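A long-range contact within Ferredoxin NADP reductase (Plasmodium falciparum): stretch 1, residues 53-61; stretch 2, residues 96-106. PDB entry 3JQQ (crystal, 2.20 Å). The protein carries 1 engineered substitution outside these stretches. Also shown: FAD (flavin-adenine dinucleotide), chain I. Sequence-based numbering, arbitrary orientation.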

# COMPACT_ATOMS: atom_id res chain seq x y z
N THR B 53 -6.34 -7.08 -15.37
CA THR B 53 -4.99 -6.65 -15.13
C THR B 53 -4.05 -7.56 -15.90
O THR B 53 -4.42 -8.67 -16.28
N CYS B 54 -2.85 -7.06 -16.15
CA CYS B 54 -1.79 -7.88 -16.69
C CYS B 54 -0.68 -7.88 -15.66
O CYS B 54 -0.66 -7.03 -14.77
N GLY B 55 0.23 -8.83 -15.78
CA GLY B 55 1.43 -8.81 -14.97
C GLY B 55 2.59 -8.34 -15.84
O GLY B 55 2.65 -8.65 -17.03
N ILE B 56 3.50 -7.58 -15.25
CA ILE B 56 4.73 -7.23 -15.92
C ILE B 56 5.87 -7.87 -15.14
O ILE B 56 5.94 -7.75 -13.92
N ILE B 57 6.75 -8.59 -15.84
CA ILE B 57 7.92 -9.19 -15.21
C ILE B 57 9.15 -8.33 -15.46
O ILE B 57 9.70 -8.35 -16.56
N PRO B 58 9.59 -7.59 -14.44
CA PRO B 58 10.74 -6.69 -14.60
C PRO B 58 12.02 -7.45 -14.92
O PRO B 58 12.28 -8.51 -14.34
N TYR B 59 12.81 -6.92 -15.85
CA TYR B 59 14.13 -7.45 -16.19
C TYR B 59 14.12 -8.88 -16.75
O TYR B 59 15.15 -9.56 -16.73
N TYR B 60 12.98 -9.34 -17.25
CA TYR B 60 12.90 -10.66 -17.87
C TYR B 60 13.74 -10.74 -19.14
O TYR B 60 13.82 -9.78 -19.90
N ASN B 61 14.36 -11.89 -19.35
CA ASN B 61 15.12 -12.17 -20.57
C ASN B 61 15.00 -13.65 -20.95
O ASN B 61 14.50 -14.46 -20.16
N LYS B 96 17.68 -15.23 -11.59
CA LYS B 96 16.41 -15.82 -11.99
C LYS B 96 15.22 -15.36 -11.14
O LYS B 96 14.43 -16.17 -10.66
N GLN B 97 15.13 -14.04 -10.95
CA GLN B 97 13.99 -13.43 -10.28
C GLN B 97 12.83 -13.23 -11.25
O GLN B 97 12.81 -12.25 -12.00
N ARG B 98 11.88 -14.15 -11.26
CA ARG B 98 10.64 -13.93 -12.00
C ARG B 98 9.56 -13.42 -11.06
O ARG B 98 8.74 -14.19 -10.57
N CYS B 99 9.57 -12.12 -10.82
CA CYS B 99 8.71 -11.50 -9.82
C CYS B 99 7.77 -10.48 -10.46
O CYS B 99 8.13 -9.31 -10.63
N ALA B 100 6.58 -10.94 -10.80
CA ALA B 100 5.63 -10.14 -11.58
C ALA B 100 4.77 -9.22 -10.73
O ALA B 100 4.41 -9.55 -9.60
N ARG B 101 4.43 -8.07 -11.30
CA ARG B 101 3.52 -7.11 -10.65
C ARG B 101 2.29 -6.89 -11.52
O ARG B 101 2.37 -6.94 -12.74
N LEU B 102 1.16 -6.63 -10.87
CA LEU B 102 -0.09 -6.43 -11.58
C LEU B 102 -0.33 -4.96 -11.86
O LEU B 102 -0.07 -4.09 -11.02
N TYR B 103 -0.81 -4.69 -13.07
CA TYR B 103 -1.16 -3.34 -13.48
C TYR B 103 -2.45 -3.40 -14.29
O TYR B 103 -2.62 -4.25 -15.15
N SER B 104 -3.37 -2.49 -13.97
CA SER B 104 -4.66 -2.49 -14.63
C SER B 104 -4.53 -1.95 -16.05
O SER B 104 -3.83 -0.96 -16.30
N ILE B 105 -5.20 -2.62 -16.97
CA ILE B 105 -5.19 -2.23 -18.37
C ILE B 105 -6.16 -1.07 -18.55
O ILE B 105 -7.30 -1.14 -18.11
N SER B 106 -5.69 0.01 -19.17
CA SER B 106 -6.51 1.21 -19.32
C SER B 106 -7.02 1.43 -20.75
O SER B 106 -7.56 2.49 -21.07

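What holds the two strands together? They run antiparallel, and paired backbone hydrogen bonds lock the register: Cys 54 N to Tyr 103 O (3.0 Å) with Tyr 103 N to Cys 54 O (2.9 Å), and a second such pair between Ile 56 and Arg 101. Thr 53, in the t rotamer, brings OG1 within 2.8 Å of Tyr 103 O.

How does the flavin use this pairing? Arg 101 NH2 donates to FAD O1A (2.9 Å). Tyr 103 OH and FAD O4' share a hydrogen bond of 2.6 Å, and Ser 104 N donates to FAD O4 (3.0 Å).

Which side chains pack across the sheet? Strand alternation puts Cys 54 (p), Ile 56 (m, t), Arg 101 and Tyr 103 (m) on one face, so Ile 56 CD1 can meet Tyr 103 CD1 at 3.8 Å. Cys 54 SG lies 4.2 Å from CG1 of Ile 105 (m, t).

What closes the contact beyond the strands? Ile 57 (m, t) sets CG1 3.8 Å from Ala 100 CB, and the Tyr 60 (t) ring edge meets Arg 98 CD, 3.8 Å from CE1. One water links loop backbone groups that do not pair directly, donating to Pro 58 O (3.0 Å) and Gln 97 O (2.4 Å) and accepting from Cys 99 N (3.0 Å).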

# COMPACT_ATOMS: atom_id res chain seq x y z
CB THR B 53 -4.63 -6.75 -13.64
OG1 THR B 53 -3.26 -6.36 -13.46
CG2 THR B 53 -4.79 -8.19 -13.17
CB CYS B 54 -1.29 -7.32 -18.02
SG CYS B 54 -0.72 -5.60 -17.91
CB ILE B 56 4.95 -5.70 -15.96
CG1 ILE B 56 3.93 -5.04 -16.90
CG2 ILE B 56 6.36 -5.38 -16.41
CD1 ILE B 56 3.98 -3.52 -16.88
CB ILE B 57 8.19 -10.62 -15.72
CG1 ILE B 57 6.95 -11.50 -15.55
CG2 ILE B 57 9.39 -11.22 -14.99
CD1 ILE B 57 7.02 -12.79 -16.33
CB PRO B 58 10.86 -6.02 -13.23
CG PRO B 58 9.58 -6.32 -12.51
CD PRO B 58 9.09 -7.62 -13.06
CB TYR B 59 15.08 -7.36 -14.98
CG TYR B 59 15.18 -5.97 -14.39
CD1 TYR B 59 15.97 -4.99 -14.97
CD2 TYR B 59 14.48 -5.64 -13.23
CE1 TYR B 59 16.06 -3.72 -14.43
CE2 TYR B 59 14.56 -4.38 -12.68
CZ TYR B 59 15.35 -3.42 -13.28
OH TYR B 59 15.43 -2.16 -12.72
CB TYR B 60 11.44 -11.04 -18.18
CG TYR B 60 11.27 -12.45 -18.73
CD1 TYR B 60 10.88 -13.49 -17.90
CD2 TYR B 60 11.50 -12.73 -20.07
CE1 TYR B 60 10.73 -14.78 -18.39
CE2 TYR B 60 11.35 -14.01 -20.57
CZ TYR B 60 10.96 -15.03 -19.72
OH TYR B 60 10.81 -16.31 -20.21
CB ASN B 61 16.59 -11.78 -20.41
CG ASN B 61 17.40 -11.97 -21.68
OD1 ASN B 61 16.85 -11.99 -22.78
ND2 ASN B 61 18.71 -12.11 -21.54
CB LYS B 96 16.50 -17.35 -12.03
CG LYS B 96 17.15 -17.87 -13.30
CD LYS B 96 17.57 -19.32 -13.18
CE LYS B 96 18.33 -19.77 -14.42
NZ LYS B 96 18.96 -21.11 -14.25
CB GLN B 97 14.37 -12.05 -9.74
CG GLN B 97 15.12 -12.04 -8.42
CD GLN B 97 15.26 -10.63 -7.87
OE1 GLN B 97 16.36 -10.10 -7.77
NE2 GLN B 97 14.13 -10.01 -7.52
CB ARG B 98 10.18 -15.20 -12.73
CG ARG B 98 10.93 -15.46 -14.03
CD ARG B 98 10.14 -16.36 -14.97
NE ARG B 98 9.72 -17.60 -14.33
CZ ARG B 98 9.41 -18.71 -14.99
NH1 ARG B 98 9.47 -18.74 -16.31
NH2 ARG B 98 9.03 -19.80 -14.32
CB CYS B 99 9.57 -10.85 -8.75
SG CYS B 99 10.89 -11.95 -8.20
CB ALA B 100 4.76 -11.05 -12.43
CB ARG B 101 4.21 -5.77 -10.43
CG ARG B 101 4.88 -5.63 -9.09
CD ARG B 101 6.15 -6.44 -9.02
NE ARG B 101 6.89 -6.14 -7.80
CZ ARG B 101 7.84 -6.92 -7.29
NH1 ARG B 101 8.16 -8.06 -7.89
NH2 ARG B 101 8.46 -6.57 -6.17
CB LEU B 102 -1.26 -7.01 -10.79
CG LEU B 102 -1.17 -8.50 -10.43
CD1 LEU B 102 -2.26 -8.87 -9.44
CD2 LEU B 102 -1.23 -9.38 -11.67
CB TYR B 103 -0.00 -2.73 -14.28
CG TYR B 103 1.24 -2.64 -13.43
CD1 TYR B 103 2.22 -3.62 -13.48
CD2 TYR B 103 1.42 -1.59 -12.54
CE1 TYR B 103 3.34 -3.56 -12.69
CE2 TYR B 103 2.54 -1.51 -11.74
CZ TYR B 103 3.50 -2.50 -11.82
OH TYR B 103 4.62 -2.43 -11.02
CB SER B 104 -5.67 -1.67 -13.83
OG SER B 104 -5.90 -2.26 -12.56
CB ILE B 105 -5.59 -3.41 -19.28
CG1 ILE B 105 -4.70 -4.62 -19.00
CG2 ILE B 105 -5.52 -3.02 -20.74
CD1 ILE B 105 -5.15 -5.90 -19.70
CB SER B 106 -5.75 2.45 -18.83
OG SER B 106 -4.48 2.54 -19.44
PA FAD I . 8.21 -2.97 -4.67
O1A FAD I . 7.43 -4.26 -4.78
O2A FAD I . 9.67 -3.19 -5.00
O5B FAD I . 8.03 -2.32 -3.20
C5B FAD I . 6.75 -1.91 -2.75
C4B FAD I . 6.85 -0.55 -2.06
O4B FAD I . 7.82 -0.58 -1.02
C3B FAD I . 7.27 0.54 -3.02
O3B FAD I . 6.58 1.72 -2.68
C2B FAD I . 8.75 0.72 -2.75
O2B FAD I . 9.14 2.06 -2.94
C1B FAD I . 8.89 0.30 -1.30
N9A FAD I . 10.17 -0.39 -1.04
C8A FAD I . 10.68 -1.47 -1.70
N7A FAD I . 11.87 -1.80 -1.14
C5A FAD I . 12.12 -0.94 -0.13
C6A FAD I . 13.19 -0.82 0.75
N6A FAD I . 14.25 -1.61 0.63
N1A FAD I . 13.17 0.18 1.70
C2A FAD I . 12.10 1.06 1.76
N3A FAD I . 11.05 0.93 0.87
C4A FAD I . 11.06 -0.05 -0.06
N1 FAD I . 0.13 -0.09 -9.67
C2 FAD I . 0.16 0.89 -10.63
O2 FAD I . 1.07 1.73 -10.61
N3 FAD I . -0.81 0.94 -11.61
C4 FAD I . -1.82 -0.00 -11.63
O4 FAD I . -2.69 0.04 -12.50
C4X FAD I . -1.85 -0.99 -10.66
N5 FAD I . -2.86 -1.93 -10.67
C5X FAD I . -2.88 -2.91 -9.70
C6 FAD I . -3.90 -3.86 -9.72
C7 FAD I . -3.94 -4.85 -8.75
C7M FAD I . -5.04 -5.88 -8.77
C8 FAD I . -2.95 -4.89 -7.77
C8M FAD I . -2.97 -5.96 -6.71
C9 FAD I . -1.93 -3.94 -7.76
C9A FAD I . -1.89 -2.95 -8.72
N10 FAD I . -0.87 -2.01 -8.70
C10 FAD I . -0.87 -1.03 -9.68
C1' FAD I . 0.31 -2.14 -7.76
C2' FAD I . 1.56 -2.66 -8.47
O2' FAD I . 1.35 -3.99 -8.85
C3' FAD I . 2.86 -2.65 -7.64
O3' FAD I . 2.61 -3.09 -6.32
C4' FAD I . 3.57 -1.30 -7.61
O4' FAD I . 4.01 -0.98 -8.91
C5' FAD I . 4.79 -1.35 -6.70
O5' FAD I . 5.66 -2.33 -7.22
P FAD I . 7.26 -2.15 -7.18
O1P FAD I . 7.92 -3.45 -7.58
O2P FAD I . 7.72 -1.01 -8.05
O3P FAD I . 7.57 -1.84 -5.63
O HOH W 1 11.63 -10.15 -11.86